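Local coordinates for protein 1,3-alpha-isomaltosidase (PDB 5X3I) that hydrolyses the alpha-1,3-glucosidic linkages of cyclobis-(1-6)-alpha-nigerosyl, a cyclic tetrasaccharide derived from starch, to give isomaltose inside the cell, at residues 171-176 / 257-262; 147-152 / 264-269; 702-707 / 730-735. The protein carries 1 engineered substitution. All coordinates share one frame; numbering follows the deposited sequence.

Contact 1 of 3, residues 171-176 / 257-262; sequences VHRGRF and TVEVAL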
loop_
_atom_site.group_PDB
_atom_site.type_symbol
_atom_site.label_atom_id
_atom_site.label_comp_id
_atom_site.label_asym_id
_atom_site.label_seq_id
_atom_site.Cartn_x
_atom_site.Cartn_y
_atom_site.Cartn_z
ATOM N N VAL A 171 4.876 16.243 26.062
ATOM C CA VAL A 171 3.557 15.939 25.528
ATOM C C VAL A 171 3.670 14.960 24.364
ATOM O O VAL A 171 4.148 15.308 23.284
ATOM C CB VAL A 171 2.836 17.197 25.050
ATOM C CG1 VAL A 171 1.403 16.867 24.705
ATOM C CG2 VAL A 171 2.900 18.283 26.117
ATOM N N HIS A 172 3.223 13.736 24.604
ATOM C CA HIS A 172 3.383 12.640 23.662
ATOM C C HIS A 172 2.338 12.586 22.554
ATOM O O HIS A 172 2.673 12.341 21.397
ATOM C CB HIS A 172 3.400 11.322 24.435
ATOM C CG HIS A 172 4.431 11.289 25.519
ATOM N ND1 HIS A 172 5.747 10.958 25.282
ATOM C CD2 HIS A 172 4.346 11.582 26.837
ATOM C CE1 HIS A 172 6.426 11.032 26.415
ATOM N NE2 HIS A 172 5.601 11.412 27.372
ATOM N N ARG A 173 1.077 12.804 22.912
ATOM C CA ARG A 173 -0.027 12.715 21.958
ATOM C C ARG A 173 -1.072 13.780 22.233
ATOM O O ARG A 173 -1.231 14.220 23.376
ATOM C CB ARG A 173 -0.706 11.342 22.011
ATOM C CG ARG A 173 0.227 10.159 21.877
ATOM C CD ARG A 173 -0.527 8.866 21.671
ATOM N NE ARG A 173 0.409 7.760 21.533
ATOM C CZ ARG A 173 0.060 6.485 21.413
ATOM N NH1 ARG A 173 -1.209 6.127 21.418
ATOM N NH2 ARG A 173 0.996 5.565 21.297
ATOM N N GLY A 174 -1.730 14.241 21.175
ATOM C CA GLY A 174 -2.989 14.947 21.300
ATOM C C GLY A 174 -4.167 14.043 20.999
ATOM O O GLY A 174 -4.029 13.026 20.310
ATOM N N ARG A 175 -5.339 14.442 21.476
ATOM C CA ARG A 175 -6.583 13.744 21.197
ATOM C C ARG A 175 -7.760 14.718 21.216
ATOM O O ARG A 175 -7.772 15.664 22.000
ATOM C CB ARG A 175 -6.798 12.616 22.199
ATOM C CG ARG A 175 -8.054 11.811 21.969
ATOM C CD ARG A 175 -7.924 10.407 22.532
ATOM N NE ARG A 175 -8.046 10.373 23.983
ATOM C CZ ARG A 175 -7.771 9.308 24.726
ATOM N NH1 ARG A 175 -7.341 8.190 24.157
ATOM N NH2 ARG A 175 -7.919 9.359 26.041
ATOM N N PHE A 176 -8.742 14.493 20.348
ATOM C CA PHE A 176 -9.908 15.359 20.288
ATOM C C PHE A 176 -11.080 14.685 19.597
ATOM O O PHE A 176 -10.963 13.575 19.084
ATOM C CB PHE A 176 -9.565 16.670 19.576
ATOM C CG PHE A 176 -9.112 16.497 18.147
ATOM C CD1 PHE A 176 -7.775 16.297 17.852
ATOM C CD2 PHE A 176 -10.020 16.552 17.104
ATOM C CE1 PHE A 176 -7.350 16.144 16.538
ATOM C CE2 PHE A 176 -9.603 16.399 15.792
ATOM C CZ PHE A 176 -8.263 16.192 15.513
ATOM N N THR A 257 -13.579 10.280 17.441
ATOM C CA THR A 257 -12.406 10.570 18.249
ATOM C C THR A 257 -11.127 10.417 17.434
ATOM O O THR A 257 -10.902 9.375 16.833
ATOM C CB THR A 257 -12.327 9.653 19.486
ATOM O OG1 THR A 257 -13.490 9.836 20.306
ATOM C CG2 THR A 257 -11.081 9.974 20.288
ATOM N N VAL A 258 -10.294 11.451 17.437
ATOM C CA VAL A 258 -9.030 11.451 16.706
ATOM C C VAL A 258 -7.834 11.593 17.640
ATOM O O VAL A 258 -7.736 12.566 18.383
ATOM C CB VAL A 258 -8.980 12.593 15.662
ATOM C CG1 VAL A 258 -7.665 12.565 14.897
ATOM C CG2 VAL A 258 -10.149 12.497 14.702
ATOM N N GLU A 259 -6.926 10.624 17.590
ATOM C CA GLU A 259 -5.714 10.640 18.401
ATOM C C GLU A 259 -4.496 10.801 17.494
ATOM O O GLU A 259 -4.399 10.153 16.448
ATOM C CB GLU A 259 -5.607 9.359 19.237
ATOM C CG GLU A 259 -4.590 9.400 20.361
ATOM C CD GLU A 259 -4.721 8.222 21.320
ATOM O OE1 GLU A 259 -5.850 7.762 21.570
ATOM O OE2 GLU A 259 -3.687 7.739 21.814
ATOM N N VAL A 260 -3.575 11.657 17.916
ATOM C CA VAL A 260 -2.451 12.083 17.105
ATOM C C VAL A 260 -1.100 12.004 17.821
ATOM O O VAL A 260 -0.896 12.663 18.835
ATOM C CB VAL A 260 -2.647 13.534 16.641
ATOM C CG1 VAL A 260 -1.466 13.984 15.819
ATOM C CG2 VAL A 260 -3.945 13.672 15.871
ATOM N N ALA A 261 -0.173 11.219 17.280
ATOM C CA ALA A 261 1.192 11.201 17.789
ATOM C C ALA A 261 1.862 12.540 17.512
ATOM O O ALA A 261 1.665 13.124 16.450
ATOM C CB ALA A 261 1.988 10.072 17.168
ATOM N N LEU A 262 2.648 13.019 18.473
ATOM C CA LEU A 262 3.266 14.337 18.384
ATOM C C LEU A 262 4.781 14.258 18.356
ATOM O O LEU A 262 5.372 13.293 18.823
ATOM C CB LEU A 262 2.834 15.221 19.564
ATOM C CG LEU A 262 1.351 15.565 19.690
ATOM C CD1 LEU A 262 1.057 16.194 21.049
ATOM C CD2 LEU A 262 0.942 16.505 18.576
#

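Contact 2 of 3, residues 147-152 / 264-269; sequences DGVGEV and DEPVVD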
loop_
_atom_site.group_PDB
_atom_site.type_symbol
_atom_site.label_atom_id
_atom_site.label_comp_id
_atom_site.label_asym_id
_atom_site.label_seq_id
_atom_site.Cartn_x
_atom_site.Cartn_y
_atom_site.Cartn_z
ATOM N N ASP A 147 -5.484 20.059 30.521
ATOM C CA ASP A 147 -4.616 21.192 30.835
ATOM C C ASP A 147 -3.289 21.115 30.071
ATOM O O ASP A 147 -2.566 20.128 30.184
ATOM C CB ASP A 147 -4.326 21.259 32.341
ATOM C CG ASP A 147 -5.589 21.267 33.190
ATOM O OD1 ASP A 147 -6.317 22.269 33.145
ATOM O OD2 ASP A 147 -5.846 20.279 33.905
ATOM N N GLY A 148 -2.951 22.162 29.323
ATOM C CA GLY A 148 -1.696 22.180 28.585
ATOM C C GLY A 148 -1.444 23.455 27.810
ATOM O O GLY A 148 -2.332 24.286 27.669
ATOM N N VAL A 149 -0.219 23.611 27.313
ATOM C CA VAL A 149 0.120 24.726 26.429
ATOM C C VAL A 149 -0.208 24.386 24.980
ATOM O O VAL A 149 -0.137 25.240 24.101
ATOM C CB VAL A 149 1.617 25.110 26.509
ATOM C CG1 VAL A 149 2.055 25.289 27.948
ATOM C CG2 VAL A 149 2.481 24.075 25.792
ATOM N N GLY A 150 -0.561 23.126 24.742
ATOM C CA GLY A 150 -0.821 22.644 23.398
ATOM C C GLY A 150 -2.125 23.127 22.807
ATOM O O GLY A 150 -3.071 23.437 23.528
ATOM N N GLU A 151 -2.177 23.170 21.480
ATOM C CA GLU A 151 -3.365 23.616 20.767
ATOM C C GLU A 151 -3.740 22.682 19.627
ATOM O O GLU A 151 -2.881 22.130 18.939
ATOM C CB GLU A 151 -3.162 25.017 20.192
ATOM C CG GLU A 151 -2.650 26.044 21.169
ATOM C CD GLU A 151 -2.188 27.303 20.470
ATOM O OE1 GLU A 151 -2.630 27.542 19.327
ATOM O OE2 GLU A 151 -1.372 28.045 21.058
ATOM N N VAL A 152 -5.035 22.514 19.438
ATOM C CA VAL A 152 -5.548 21.950 18.212
ATOM C C VAL A 152 -6.062 23.121 17.399
ATOM O O VAL A 152 -6.990 23.810 17.815
ATOM C CB VAL A 152 -6.650 20.925 18.464
ATOM C CG1 VAL A 152 -7.317 20.538 17.156
ATOM C CG2 VAL A 152 -6.076 19.711 19.165
ATOM N N ASP A 264 8.123 17.266 18.972
ATOM C CA ASP A 264 8.488 18.212 20.018
ATOM C C ASP A 264 7.491 19.342 20.220
ATOM O O ASP A 264 7.482 19.978 21.266
ATOM C CB ASP A 264 9.854 18.814 19.721
ATOM C CG ASP A 264 10.970 17.828 19.931
ATOM O OD1 ASP A 264 10.745 16.842 20.660
ATOM O OD2 ASP A 264 12.065 18.040 19.379
ATOM N N GLU A 265 6.669 19.610 19.219
ATOM C CA GLU A 265 5.745 20.725 19.297
ATOM C C GLU A 265 4.342 20.220 19.577
ATOM O O GLU A 265 3.781 19.482 18.777
ATOM C CB GLU A 265 5.781 21.539 18.000
ATOM C CG GLU A 265 4.912 22.780 18.004
ATOM C CD GLU A 265 4.920 23.519 16.670
ATOM O OE1 GLU A 265 5.078 24.758 16.678
ATOM O OE2 GLU A 265 4.758 22.868 15.614
ATOM N N PRO A 266 3.764 20.622 20.718
ATOM C CA PRO A 266 2.425 20.155 21.085
ATOM C C PRO A 266 1.324 20.871 20.304
ATOM O O PRO A 266 0.461 21.511 20.894
ATOM C CB PRO A 266 2.341 20.481 22.578
ATOM C CG PRO A 266 3.200 21.679 22.736
ATOM C CD PRO A 266 4.334 21.517 21.739
ATOM N N VAL A 267 1.359 20.756 18.982
ATOM C CA VAL A 267 0.375 21.412 18.130
ATOM C C VAL A 267 -0.203 20.431 17.122
ATOM O O VAL A 267 0.541 19.690 16.482
ATOM C CB VAL A 267 0.991 22.611 17.381
ATOM C CG1 VAL A 267 0.000 23.196 16.386
ATOM C CG2 VAL A 267 1.449 23.672 18.362
ATOM N N VAL A 268 -1.524 20.410 16.998
ATOM C CA VAL A 268 -2.176 19.651 15.943
ATOM C C VAL A 268 -2.847 20.617 14.975
ATOM O O VAL A 268 -3.763 21.353 15.345
ATOM C CB VAL A 268 -3.207 18.659 16.490
ATOM C CG1 VAL A 268 -3.978 18.032 15.356
ATOM C CG2 VAL A 268 -2.522 17.579 17.312
ATOM N N ASP A 269 -2.358 20.633 13.742
ATOM C CA ASP A 269 -2.939 21.465 12.700
ATOM C C ASP A 269 -3.968 20.664 11.924
ATOM O O ASP A 269 -3.645 19.654 11.302
ATOM C CB ASP A 269 -1.864 22.006 11.758
ATOM C CG ASP A 269 -0.992 23.061 12.407
ATOM O OD1 ASP A 269 0.184 22.759 12.703
ATOM O OD2 ASP A 269 -1.478 24.195 12.618
#

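Contact 3 of 3, residues 702-707 / 730-735; sequences EWIDVW and CRASRW. With SO4 (sulfate ion), chain K; SO4 (sulfate ion), chain J.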
loop_
_atom_site.group_PDB
_atom_site.type_symbol
_atom_site.label_atom_id
_atom_site.label_comp_id
_atom_site.label_asym_id
_atom_site.label_seq_id
_atom_site.Cartn_x
_atom_site.Cartn_y
_atom_site.Cartn_z
ATOM N N GLU A 702 -31.793 8.972 -15.915
ATOM C CA GLU A 702 -32.265 7.968 -16.868
ATOM C C GLU A 702 -31.152 7.024 -17.301
ATOM O O GLU A 702 -30.043 7.455 -17.585
ATOM C CB GLU A 702 -32.877 8.640 -18.094
ATOM C CG GLU A 702 -34.043 9.557 -17.778
ATOM C CD GLU A 702 -35.059 9.597 -18.896
ATOM O OE1 GLU A 702 -35.592 8.523 -19.245
ATOM O OE2 GLU A 702 -35.318 10.696 -19.430
ATOM N N TRP A 703 -31.467 5.737 -17.376
ATOM C CA TRP A 703 -30.448 4.722 -17.563
ATOM C C TRP A 703 -30.729 3.762 -18.708
ATOM O O TRP A 703 -31.878 3.492 -19.060
ATOM C CB TRP A 703 -30.273 3.927 -16.272
ATOM C CG TRP A 703 -29.838 4.777 -15.132
ATOM C CD1 TRP A 703 -30.638 5.381 -14.207
ATOM C CD2 TRP A 703 -28.495 5.141 -14.799
ATOM N NE1 TRP A 703 -29.879 6.095 -13.319
ATOM C CE2 TRP A 703 -28.559 5.964 -13.659
ATOM C CE3 TRP A 703 -27.244 4.853 -15.355
ATOM C CZ2 TRP A 703 -27.423 6.498 -13.064
ATOM C CZ3 TRP A 703 -26.121 5.382 -14.763
ATOM C CH2 TRP A 703 -26.215 6.196 -13.629
ATOM N N ILE A 704 -29.649 3.235 -19.268
ATOM C CA ILE A 704 -29.718 2.230 -20.310
ATOM C C ILE A 704 -28.853 1.036 -19.951
ATOM O O ILE A 704 -27.699 1.200 -19.552
ATOM C CB ILE A 704 -29.285 2.820 -21.658
ATOM C CG1 ILE A 704 -30.459 3.585 -22.269
ATOM C CG2 ILE A 704 -28.794 1.729 -22.600
ATOM C CD1 ILE A 704 -30.085 4.462 -23.410
ATOM N N ASP A 705 -29.424 -0.159 -20.059
ATOM C CA ASP A 705 -28.670 -1.386 -19.873
ATOM C C ASP A 705 -27.741 -1.549 -21.077
ATOM O O ASP A 705 -28.210 -1.662 -22.204
ATOM C CB ASP A 705 -29.631 -2.575 -19.739
ATOM C CG ASP A 705 -28.928 -3.892 -19.463
ATOM O OD1 ASP A 705 -27.720 -4.033 -19.748
ATOM O OD2 ASP A 705 -29.599 -4.813 -18.959
ATOM N N VAL A 706 -26.433 -1.628 -20.838
ATOM C CA VAL A 706 -25.484 -1.538 -21.948
ATOM C C VAL A 706 -25.452 -2.812 -22.775
ATOM O O VAL A 706 -25.001 -2.795 -23.910
ATOM C CB VAL A 706 -24.043 -1.233 -21.476
ATOM C CG1 VAL A 706 -23.999 0.061 -20.682
ATOM C CG2 VAL A 706 -23.490 -2.390 -20.680
ATOM N N TRP A 707 -25.900 -3.917 -22.197
ATOM C CA TRP A 707 -25.889 -5.179 -22.905
ATOM C C TRP A 707 -27.065 -5.344 -23.867
ATOM O O TRP A 707 -26.933 -5.979 -24.899
ATOM C CB TRP A 707 -25.859 -6.334 -21.911
ATOM C CG TRP A 707 -24.771 -6.182 -20.911
ATOM C CD1 TRP A 707 -24.909 -6.065 -19.561
ATOM C CD2 TRP A 707 -23.370 -6.090 -21.180
ATOM N NE1 TRP A 707 -23.683 -5.920 -18.971
ATOM C CE2 TRP A 707 -22.719 -5.934 -19.942
ATOM C CE3 TRP A 707 -22.601 -6.134 -22.348
ATOM C CZ2 TRP A 707 -21.341 -5.818 -19.836
ATOM C CZ3 TRP A 707 -21.230 -6.019 -22.242
ATOM C CH2 TRP A 707 -20.612 -5.866 -20.995
ATOM N N CYS A 730 -25.565 2.814 -18.515
ATOM C CA CYS A 730 -25.066 4.065 -19.045
ATOM C C CYS A 730 -26.119 5.151 -18.922
ATOM O O CYS A 730 -27.304 4.890 -19.098
ATOM C CB CYS A 730 -24.641 3.896 -20.510
ATOM S SG CYS A 730 -23.975 5.369 -21.274
ATOM N N ARG A 731 -25.681 6.363 -18.614
ATOM C CA ARG A 731 -26.580 7.503 -18.596
ATOM C C ARG A 731 -27.156 7.672 -19.992
ATOM O O ARG A 731 -26.412 7.740 -20.971
ATOM C CB ARG A 731 -25.858 8.771 -18.142
ATOM C CG ARG A 731 -25.449 8.747 -16.675
ATOM C CD ARG A 731 -24.674 9.994 -16.272
ATOM N NE ARG A 731 -25.485 11.202 -16.336
ATOM C CZ ARG A 731 -25.271 12.213 -17.171
ATOM N NH1 ARG A 731 -24.259 12.179 -18.026
ATOM N NH2 ARG A 731 -26.072 13.270 -17.149
ATOM N N ALA A 732 -28.481 7.731 -20.072
ATOM C CA ALA A 732 -29.190 7.692 -21.343
ATOM C C ALA A 732 -28.715 8.764 -22.308
ATOM O O ALA A 732 -28.577 8.512 -23.496
ATOM C CB ALA A 732 -30.684 7.823 -21.108
ATOM N N SER A 733 -28.453 9.956 -21.797
ATOM C CA SER A 733 -28.074 11.065 -22.650
ATOM C C SER A 733 -26.742 10.840 -23.367
ATOM O O SER A 733 -26.523 11.384 -24.435
ATOM C CB SER A 733 -28.013 12.355 -21.838
ATOM O OG SER A 733 -27.185 12.200 -20.707
ATOM N N ARG A 734 -25.831 10.098 -22.750
ATOM C CA ARG A 734 -24.551 9.796 -23.381
ATOM C C ARG A 734 -24.452 8.411 -24.026
ATOM O O ARG A 734 -23.381 8.028 -24.495
ATOM C CB ARG A 734 -23.423 9.993 -22.371
ATOM C CG ARG A 734 -23.513 11.327 -21.645
ATOM C CD ARG A 734 -23.544 12.518 -22.577
ATOM N NE ARG A 734 -22.212 12.887 -23.040
ATOM C CZ ARG A 734 -21.919 14.048 -23.619
ATOM N NH1 ARG A 734 -22.864 14.963 -23.794
ATOM N NH2 ARG A 734 -20.676 14.297 -24.016
ATOM N N TRP A 735 -25.537 7.642 -24.015
ATOM C CA TRP A 735 -25.510 6.298 -24.587
ATOM C C TRP A 735 -25.141 6.297 -26.075
ATOM O O TRP A 735 -24.592 5.327 -26.581
ATOM C CB TRP A 735 -26.854 5.611 -24.391
ATOM C CG TRP A 735 -27.018 4.291 -25.092
ATOM C CD1 TRP A 735 -27.974 3.973 -26.006
ATOM C CD2 TRP A 735 -26.218 3.115 -24.927
ATOM N NE1 TRP A 735 -27.825 2.679 -26.420
ATOM C CE2 TRP A 735 -26.752 2.128 -25.775
ATOM C CE3 TRP A 735 -25.099 2.803 -24.151
ATOM C CZ2 TRP A 735 -26.210 0.850 -25.867
ATOM C CZ3 TRP A 735 -24.565 1.536 -24.243
ATOM C CH2 TRP A 735 -25.120 0.575 -25.093
HETATM S S SO4 K . -29.631 11.436 -18.251
HETATM O O1 SO4 K . -30.558 11.399 -19.375
HETATM O O2 SO4 K . -28.289 11.197 -18.761
HETATM O O3 SO4 K . -29.685 12.740 -17.598
HETATM O O4 SO4 K . -29.989 10.408 -17.279
HETATM S S SO4 J . -25.361 15.467 -20.253
HETATM O O1 SO4 J . -26.193 15.475 -21.450
HETATM O O2 SO4 J . -24.581 16.697 -20.187
HETATM O O3 SO4 J . -26.215 15.370 -19.073
HETATM O O4 SO4 J . -24.462 14.321 -20.294
#

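Contact 1 of 3, residues 171-176 / 257-262
G174 and F176 pair with V260 and V258 as the hydrogen-bonded pairs of two antiparallel strands. The strand axes approach to 4.6 Å. V260 N to G174 O and V258 N to F176 O are both 2.8 Å. R173 with A261 and R175 with E259 are the non-hydrogen-bonded pairs. L262 N to H172 O, 3.0 Å, extends the pairing past strand 255-261. On one face, E259 takes a different arginine at each carboxylate oxygen. R173 NH1 meets E259 OE2 at 3.0 Å, on the anti side but tilted out of the carboxylate plane, and the oxygen lies in the guanidinium plane. R175 NH1 lies 3.0 Å from E259 OE1 but comes from above the carboxylate plane, with the two flat groups 79° apart. The bend at chi3 (76°) turns the R175 head to E259, while its NE bonds to E163 on the next strand. Two salt bridges from different directions should limit rotation of the carboxylate. On the other face, F176 CG sits between its backbone N and C (chi1 61°). This turns a face of the ring to V258, whose CB is 3.9 Å from the ring centroid, a CH-pi contact. L262 CD1 meets V171 CG1 at 3.7 Å. On the other edge of strand 170-179, H172 and R173 both face L165, a classic beta bulge in this antiparallel sheet of the galactose mutarotase-like domain.

Contact 2 of 3, residues 147-152 / 264-269
A short parallel strand pairing joins E151 and V152 to V267 and V268, at one margin of a mixed five-stranded sheet in the region of the galactose mutarotase-like domain. Two backbone bonds join the segments, and V268 also bonds to R153 beyond them. V268 N reaches E151 O at 2.9 Å and is nearly straight, with an angle of 169° at the hydrogen. E151 N reaches P266 O at 3.2 Å, a longer bond. E151 therefore uses both its N-H and its carbonyl on the same neighbouring strand, bonding to residues on either side of V267, as parallel pairing requires. P266 is the centre of an inverse gamma turn, and the 2.7 Å bond from V267 N to E265 O that closes it is weak. The turn leads the chain into strand 267-274 and presents P266 O to the other segment. G150 CA lies 3.0 Å from P266 O, a close approach.

Few side chains meet. V152 and V268 lie side by side and point the same way, with V152 CG2 4.1 Å from V268 CB. V149 CG2 touches P266 CG at 3.9 Å, where the valine crosses the proline ring obliquely. V149 CG2 stands between its own backbone N and C (chi1 -50°), and this branch alone makes the contact. E151 points to the other face from V152, and its carboxylate is paired with R153. Strand 151-153 is outermost in its sheet. V152 packs inward on V162 and W164 of strand 159-167, and both V152 and V268 touch F176 of strand 170-179. Strand 237-241 flanks strand 267-274 across from strand 151-153.

Contact 3 of 3, residues 702-707 / 730-735
Strands 703-705 and 728-731 pair antiparallel in the beta sheet of the C-terminal domain of the family 31 glycoside hydrolases, where the last strand turns into helix 735-742. I704 and C730 form the hydrogen-bonded pair. I704 N to C730 O is 2.9 Å, and C730 N to I704 O is also 2.9 Å. Beyond the strand end, A732 N still bonds to E702 O, but the donor stands 42° above the carbonyl plane. The chain is turning there, and R734 N bonds back to R731 O.

The turn brings W735 over the strand pair, and I704 is the side chain it covers. I704 CG2 lies over the centre of the indole, 3.8 Å from the centroid of its five-membered ring, a CH-pi contact only 12° off the ring normal. The two side chains cross at about a right angle. I704 CG2 is anti to its backbone N, while CG1 carries CD1 to 3.4 Å from W735 CD1. Further along the indole, V706 CG1 meets W735 CZ3 at 3.9 Å and also touches C730 CB. W703 CZ3 touches R731 CG, with ring and guanidinium planes 85° apart.

Helix 735-742 packs on this core, L738 touching C730 and F742 touching V706. R731 also pairs with E680, next to strand 681-683. Two sulfates, probably from the crystallisation liquor, sit at the turn. The chain K sulfate receives E702 N and S733 N, and its O2 lies over one face of the R731 guanidinium. The chain J sulfate meets the edge of the same group: R731 NH2 gives to O3 at 2.9 Å, in the guanidinium plane, and R731 NH1 to O4 at 3.1 Å.

In the fold
Contacts 1 and 2 are neighbours, with centres about 9 Å apart. Contact 1 is nested along the chain inside the loop that contact 2 closes. They belong to two different sheets that pack face to face: L262 and V260 meet V268, and F176 meets V152. Contact 1 joins inner strands and is partly buried, with salt bridges on one face and apolar packing on the other. Contact 2 is a surface contact at a sheet margin, held mainly by backbone bonds. Contact 3 is separate, its centre about 48 Å from that of contact 1. It too is partly buried, but it joins a strand pair to the C-terminal helix through an indole.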